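Local coordinates for protein probable adenylyl-sulfate kinase (Synechocystis sp., PDB 5CB8) that catalyses the ATP-dependent 3'-phosphorylation of adenosine 5'-phosphosulfate, giving the activated sulfate 3'-phosphoadenylyl sulfate on the route from sulfate to sulfite, at residues Q22-S34 against T94-S106. Numbering follows the deposited sequence.
Sequences QQRGVTIWLTGLS and TRNGVIVLVSAIS. With ADX (adenosine-5'-phosphosulfate), chain G; ACT (acetate ion), chain J.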
# COMPACT_ATOMS: atom_id res chain seq x y z
N GLN B 22 -13.77 -21.02 -3.66
CA GLN B 22 -14.39 -19.72 -3.92
C GLN B 22 -13.90 -18.69 -2.91
O GLN B 22 -13.81 -18.97 -1.72
CB GLN B 22 -15.92 -19.83 -3.86
CG GLN B 22 -16.61 -19.54 -5.19
CD GLN B 22 -16.34 -18.13 -5.69
OE1 GLN B 22 -15.61 -17.93 -6.66
NE2 GLN B 22 -16.93 -17.14 -5.02
N GLN B 23 -13.60 -17.49 -3.40
CA GLN B 23 -12.90 -16.51 -2.58
C GLN B 23 -13.43 -15.09 -2.79
O GLN B 23 -13.49 -14.61 -3.92
CB GLN B 23 -11.40 -16.57 -2.91
CG GLN B 23 -10.51 -15.76 -2.00
CD GLN B 23 -9.11 -15.59 -2.57
OE1 GLN B 23 -8.58 -16.48 -3.24
NE2 GLN B 23 -8.51 -14.43 -2.32
N ARG B 24 -13.83 -14.44 -1.70
CA ARG B 24 -14.19 -13.03 -1.74
C ARG B 24 -13.20 -12.25 -0.90
O ARG B 24 -12.67 -12.76 0.09
CB ARG B 24 -15.60 -12.80 -1.18
CG ARG B 24 -16.68 -13.64 -1.84
CD ARG B 24 -18.01 -13.46 -1.12
NE ARG B 24 -19.10 -14.24 -1.73
CZ ARG B 24 -20.37 -14.18 -1.33
NH1 ARG B 24 -20.72 -13.39 -0.32
NH2 ARG B 24 -21.29 -14.92 -1.93
N GLY B 25 -12.95 -11.00 -1.27
CA GLY B 25 -11.97 -10.19 -0.54
C GLY B 25 -12.44 -9.84 0.86
O GLY B 25 -13.62 -9.57 1.08
N VAL B 26 -11.50 -9.84 1.80
CA VAL B 26 -11.80 -9.52 3.19
C VAL B 26 -10.52 -9.18 3.94
O VAL B 26 -9.46 -9.79 3.72
CB VAL B 26 -12.59 -10.69 3.88
CG1 VAL B 26 -11.79 -11.98 3.85
CG2 VAL B 26 -12.97 -10.32 5.31
N THR B 27 -10.59 -8.17 4.81
CA THR B 27 -9.48 -7.87 5.71
C THR B 27 -9.76 -8.50 7.07
O THR B 27 -10.78 -8.21 7.70
CB THR B 27 -9.30 -6.36 5.87
OG1 THR B 27 -8.81 -5.82 4.63
CG2 THR B 27 -8.29 -6.05 6.98
N ILE B 28 -8.88 -9.40 7.49
CA ILE B 28 -8.98 -10.02 8.81
C ILE B 28 -8.00 -9.29 9.72
O ILE B 28 -6.78 -9.38 9.53
CB ILE B 28 -8.64 -11.52 8.72
CG1 ILE B 28 -9.54 -12.21 7.68
CG2 ILE B 28 -8.78 -12.20 10.10
CD1 ILE B 28 -9.09 -13.61 7.32
N TRP B 29 -8.53 -8.55 10.69
CA TRP B 29 -7.74 -7.56 11.43
C TRP B 29 -7.51 -7.98 12.88
O TRP B 29 -8.42 -7.91 13.72
CB TRP B 29 -8.44 -6.19 11.41
CG TRP B 29 -7.59 -5.07 11.94
CD1 TRP B 29 -7.30 -4.80 13.25
CD2 TRP B 29 -6.92 -4.06 11.16
NE1 TRP B 29 -6.49 -3.69 13.33
CE2 TRP B 29 -6.24 -3.23 12.07
CE3 TRP B 29 -6.83 -3.80 9.79
CZ2 TRP B 29 -5.47 -2.14 11.65
CZ3 TRP B 29 -6.06 -2.72 9.37
CH2 TRP B 29 -5.40 -1.90 10.30
N LEU B 30 -6.28 -8.41 13.18
CA LEU B 30 -5.95 -8.86 14.53
C LEU B 30 -5.38 -7.70 15.36
O LEU B 30 -4.35 -7.11 15.01
CB LEU B 30 -4.95 -10.03 14.49
CG LEU B 30 -5.58 -11.42 14.28
CD1 LEU B 30 -6.28 -11.51 12.95
CD2 LEU B 30 -4.54 -12.52 14.39
N THR B 31 -6.08 -7.37 16.44
CA THR B 31 -5.66 -6.31 17.34
C THR B 31 -5.43 -6.90 18.74
O THR B 31 -6.06 -7.88 19.11
CB THR B 31 -6.75 -5.19 17.40
OG1 THR B 31 -6.36 -4.17 18.32
CG2 THR B 31 -8.10 -5.77 17.82
N GLY B 32 -4.51 -6.31 19.50
CA GLY B 32 -4.25 -6.82 20.84
C GLY B 32 -2.90 -6.37 21.36
O GLY B 32 -2.11 -5.80 20.60
N LEU B 33 -2.62 -6.65 22.63
CA LEU B 33 -1.37 -6.19 23.27
C LEU B 33 -0.14 -6.79 22.61
O LEU B 33 -0.23 -7.83 21.95
CB LEU B 33 -1.37 -6.58 24.75
CG LEU B 33 -2.48 -5.98 25.61
CD1 LEU B 33 -2.38 -6.48 27.05
CD2 LEU B 33 -2.39 -4.46 25.56
N SER B 34 1.02 -6.16 22.82
CA SER B 34 2.29 -6.77 22.44
C SER B 34 2.45 -8.07 23.22
O SER B 34 2.32 -8.09 24.45
CB SER B 34 3.46 -5.85 22.77
OG SER B 34 4.70 -6.56 22.74
N THR B 94 -8.34 -5.78 -0.65
CA THR B 94 -9.64 -6.39 -0.34
C THR B 94 -10.66 -6.17 -1.45
O THR B 94 -11.38 -7.09 -1.84
CB THR B 94 -10.20 -5.82 0.98
OG1 THR B 94 -9.29 -6.12 2.04
CG2 THR B 94 -11.57 -6.40 1.30
N ARG B 95 -10.72 -4.95 -1.97
CA ARG B 95 -11.71 -4.66 -2.99
C ARG B 95 -11.36 -5.30 -4.32
O ARG B 95 -12.16 -5.27 -5.25
CB ARG B 95 -11.96 -3.15 -3.13
CG ARG B 95 -10.88 -2.35 -3.85
CD ARG B 95 -11.21 -0.86 -3.71
NE ARG B 95 -10.35 0.03 -4.49
CZ ARG B 95 -10.45 1.36 -4.45
NH1 ARG B 95 -11.36 1.92 -3.66
NH2 ARG B 95 -9.65 2.13 -5.18
N ASN B 96 -10.18 -5.90 -4.41
CA ASN B 96 -9.81 -6.67 -5.60
C ASN B 96 -9.76 -8.18 -5.35
O ASN B 96 -9.11 -8.92 -6.08
CB ASN B 96 -8.50 -6.17 -6.20
CG ASN B 96 -8.66 -4.82 -6.87
OD1 ASN B 96 -9.19 -4.74 -7.98
ND2 ASN B 96 -8.23 -3.76 -6.20
N GLY B 97 -10.47 -8.63 -4.31
CA GLY B 97 -10.66 -10.06 -4.09
C GLY B 97 -9.65 -10.75 -3.19
O GLY B 97 -9.77 -11.95 -2.94
N VAL B 98 -8.67 -10.00 -2.69
CA VAL B 98 -7.61 -10.59 -1.86
C VAL B 98 -8.03 -10.72 -0.39
O VAL B 98 -8.72 -9.84 0.15
CB VAL B 98 -6.31 -9.77 -1.96
CG1 VAL B 98 -5.17 -10.48 -1.25
CG2 VAL B 98 -5.93 -9.54 -3.41
N ILE B 99 -7.63 -11.81 0.25
CA ILE B 99 -7.80 -11.97 1.69
C ILE B 99 -6.58 -11.34 2.36
O ILE B 99 -5.45 -11.75 2.11
CB ILE B 99 -7.91 -13.46 2.09
CG1 ILE B 99 -9.23 -14.05 1.59
CG2 ILE B 99 -7.79 -13.62 3.60
CD1 ILE B 99 -9.33 -15.57 1.77
N VAL B 100 -6.81 -10.33 3.19
CA VAL B 100 -5.70 -9.61 3.82
C VAL B 100 -5.66 -9.91 5.31
O VAL B 100 -6.65 -9.72 6.01
CB VAL B 100 -5.86 -8.08 3.62
CG1 VAL B 100 -4.63 -7.34 4.19
CG2 VAL B 100 -6.04 -7.77 2.15
N LEU B 101 -4.51 -10.40 5.78
CA LEU B 101 -4.33 -10.66 7.21
C LEU B 101 -3.51 -9.53 7.81
O LEU B 101 -2.34 -9.38 7.48
CB LEU B 101 -3.58 -11.98 7.44
CG LEU B 101 -4.34 -13.31 7.45
CD1 LEU B 101 -5.39 -13.37 6.37
CD2 LEU B 101 -3.38 -14.48 7.31
N VAL B 102 -4.12 -8.74 8.69
CA VAL B 102 -3.39 -7.66 9.35
C VAL B 102 -3.12 -8.04 10.80
O VAL B 102 -4.01 -8.54 11.49
CB VAL B 102 -4.18 -6.34 9.32
CG1 VAL B 102 -3.45 -5.25 10.13
CG2 VAL B 102 -4.38 -5.88 7.88
N SER B 103 -1.89 -7.82 11.24
CA SER B 103 -1.54 -8.02 12.64
C SER B 103 -0.88 -6.74 13.13
O SER B 103 0.24 -6.43 12.74
CB SER B 103 -0.57 -9.19 12.79
OG SER B 103 -0.21 -9.37 14.16
N ALA B 104 -1.58 -6.00 13.98
CA ALA B 104 -1.07 -4.72 14.46
C ALA B 104 -1.70 -4.42 15.81
O ALA B 104 -2.88 -4.71 16.01
CB ALA B 104 -1.39 -3.60 13.47
N ILE B 105 -0.93 -3.84 16.72
CA ILE B 105 -1.48 -3.52 18.03
C ILE B 105 -2.76 -2.71 17.85
O ILE B 105 -3.77 -3.04 18.45
CB ILE B 105 -0.49 -2.76 18.93
CG1 ILE B 105 0.62 -3.69 19.40
CG2 ILE B 105 -1.21 -2.18 20.15
CD1 ILE B 105 1.67 -2.97 20.25
N SER B 106 -2.71 -1.71 16.96
CA SER B 106 -3.87 -0.86 16.66
C SER B 106 -4.71 -0.54 17.89
O SER B 106 -5.87 -0.95 18.00
CB SER B 106 -4.75 -1.48 15.57
OG SER B 106 -4.99 -2.87 15.80
SB ADX G . 0.65 0.19 16.39
O1B ADX G . 1.03 1.28 15.49
O2B ADX G . -0.42 -0.64 15.81
O3B ADX G . 0.24 0.76 17.68
PA ADX G . 2.41 -1.82 15.68
O1A ADX G . 2.55 -1.28 14.26
O2A ADX G . 1.61 -3.12 15.73
O3A ADX G . 1.85 -0.69 16.65
O5' ADX G . 3.89 -2.10 16.22
C5' ADX G . 4.06 -2.69 17.48
C4' ADX G . 5.32 -3.34 17.65
O4' ADX G . 6.35 -2.31 17.80
C3' ADX G . 5.33 -4.14 18.88
O3' ADX G . 5.18 -5.46 18.56
C2' ADX G . 6.68 -3.94 19.46
O2' ADX G . 7.51 -4.94 19.08
C1' ADX G . 7.19 -2.66 18.88
N9 ADX G . 7.27 -1.55 19.78
C8 ADX G . 8.33 -0.72 19.95
N7 ADX G . 7.97 0.29 20.74
C5 ADX G . 6.66 0.13 21.08
C6 ADX G . 5.78 0.88 21.85
N6 ADX G . 6.19 2.13 22.46
N1 ADX G . 4.51 0.44 22.00
C2 ADX G . 4.10 -0.70 21.40
N3 ADX G . 4.93 -1.43 20.64
C4 ADX G . 6.21 -1.04 20.46
C ACT J . -14.81 -0.07 -2.43
O ACT J . -15.29 -0.60 -3.46
OXT ACT J . -14.27 1.05 -2.57
CH3 ACT J . -14.85 -0.77 -1.11
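Val102 CG1 sits over one face of the Trp29 indole, 3.6 Å from the centroid of the six-membered ring and only 7° off its normal, a CH-pi contact. The indole swings across its neighbour because CG stands anti to the Trp29 backbone N (chi1 -170°); Ile83 and Val115 from two helices also pack on it. On the other face of the sheet Ile28 CD1 touches Ile99 CG2 (3.9 Å) and Leu101 CD1 (3.8 Å), side chains of the neighbouring strand that lie alongside it and point the same way. Between these two layers, strands 26-31 and 99-103 run parallel, adjacent inner strands of the sheet flanked by 122-127 and 56-60, with backbone bonds alternating from Val26 N to Val98 O through to Ala104 N to Leu30 O.

At the N-terminal end, Thr27 OG1 donates to Thr94 OG1 at 2.7 Å, and Thr94 OG1 is also bonded to Ser90 O within helix 76-94. Gly97 is the C' residue of the Schellman motif that closes this helix; Gln23 NE2 reaches its O in a weak bond, while Gln23 OE1 takes the Arg55 amide.

At the C-terminal end, Trp29 NE1 donates almost straight (164°) to Ser106 OG, 3.0 Å away near the indole plane, and Ser106 OG itself donates to Ala104 O. Thr31 OG1 donates to Ile105 O at 2.8 Å. Beyond, the backbone amides of Ile105 and Ser106 donate hydrogen bonds to ADX O2A on the phosphate and O2B on the sulfate, respectively, each at 2.8 Å. Gly32 opens the P-loop, inferred by similarity to bind ATP. The paired strand ends thus join nucleotide loop to substrate loop, and the indole bond restrains the hydroxyl of Ser106, the phosphoserine site proposed by similarity.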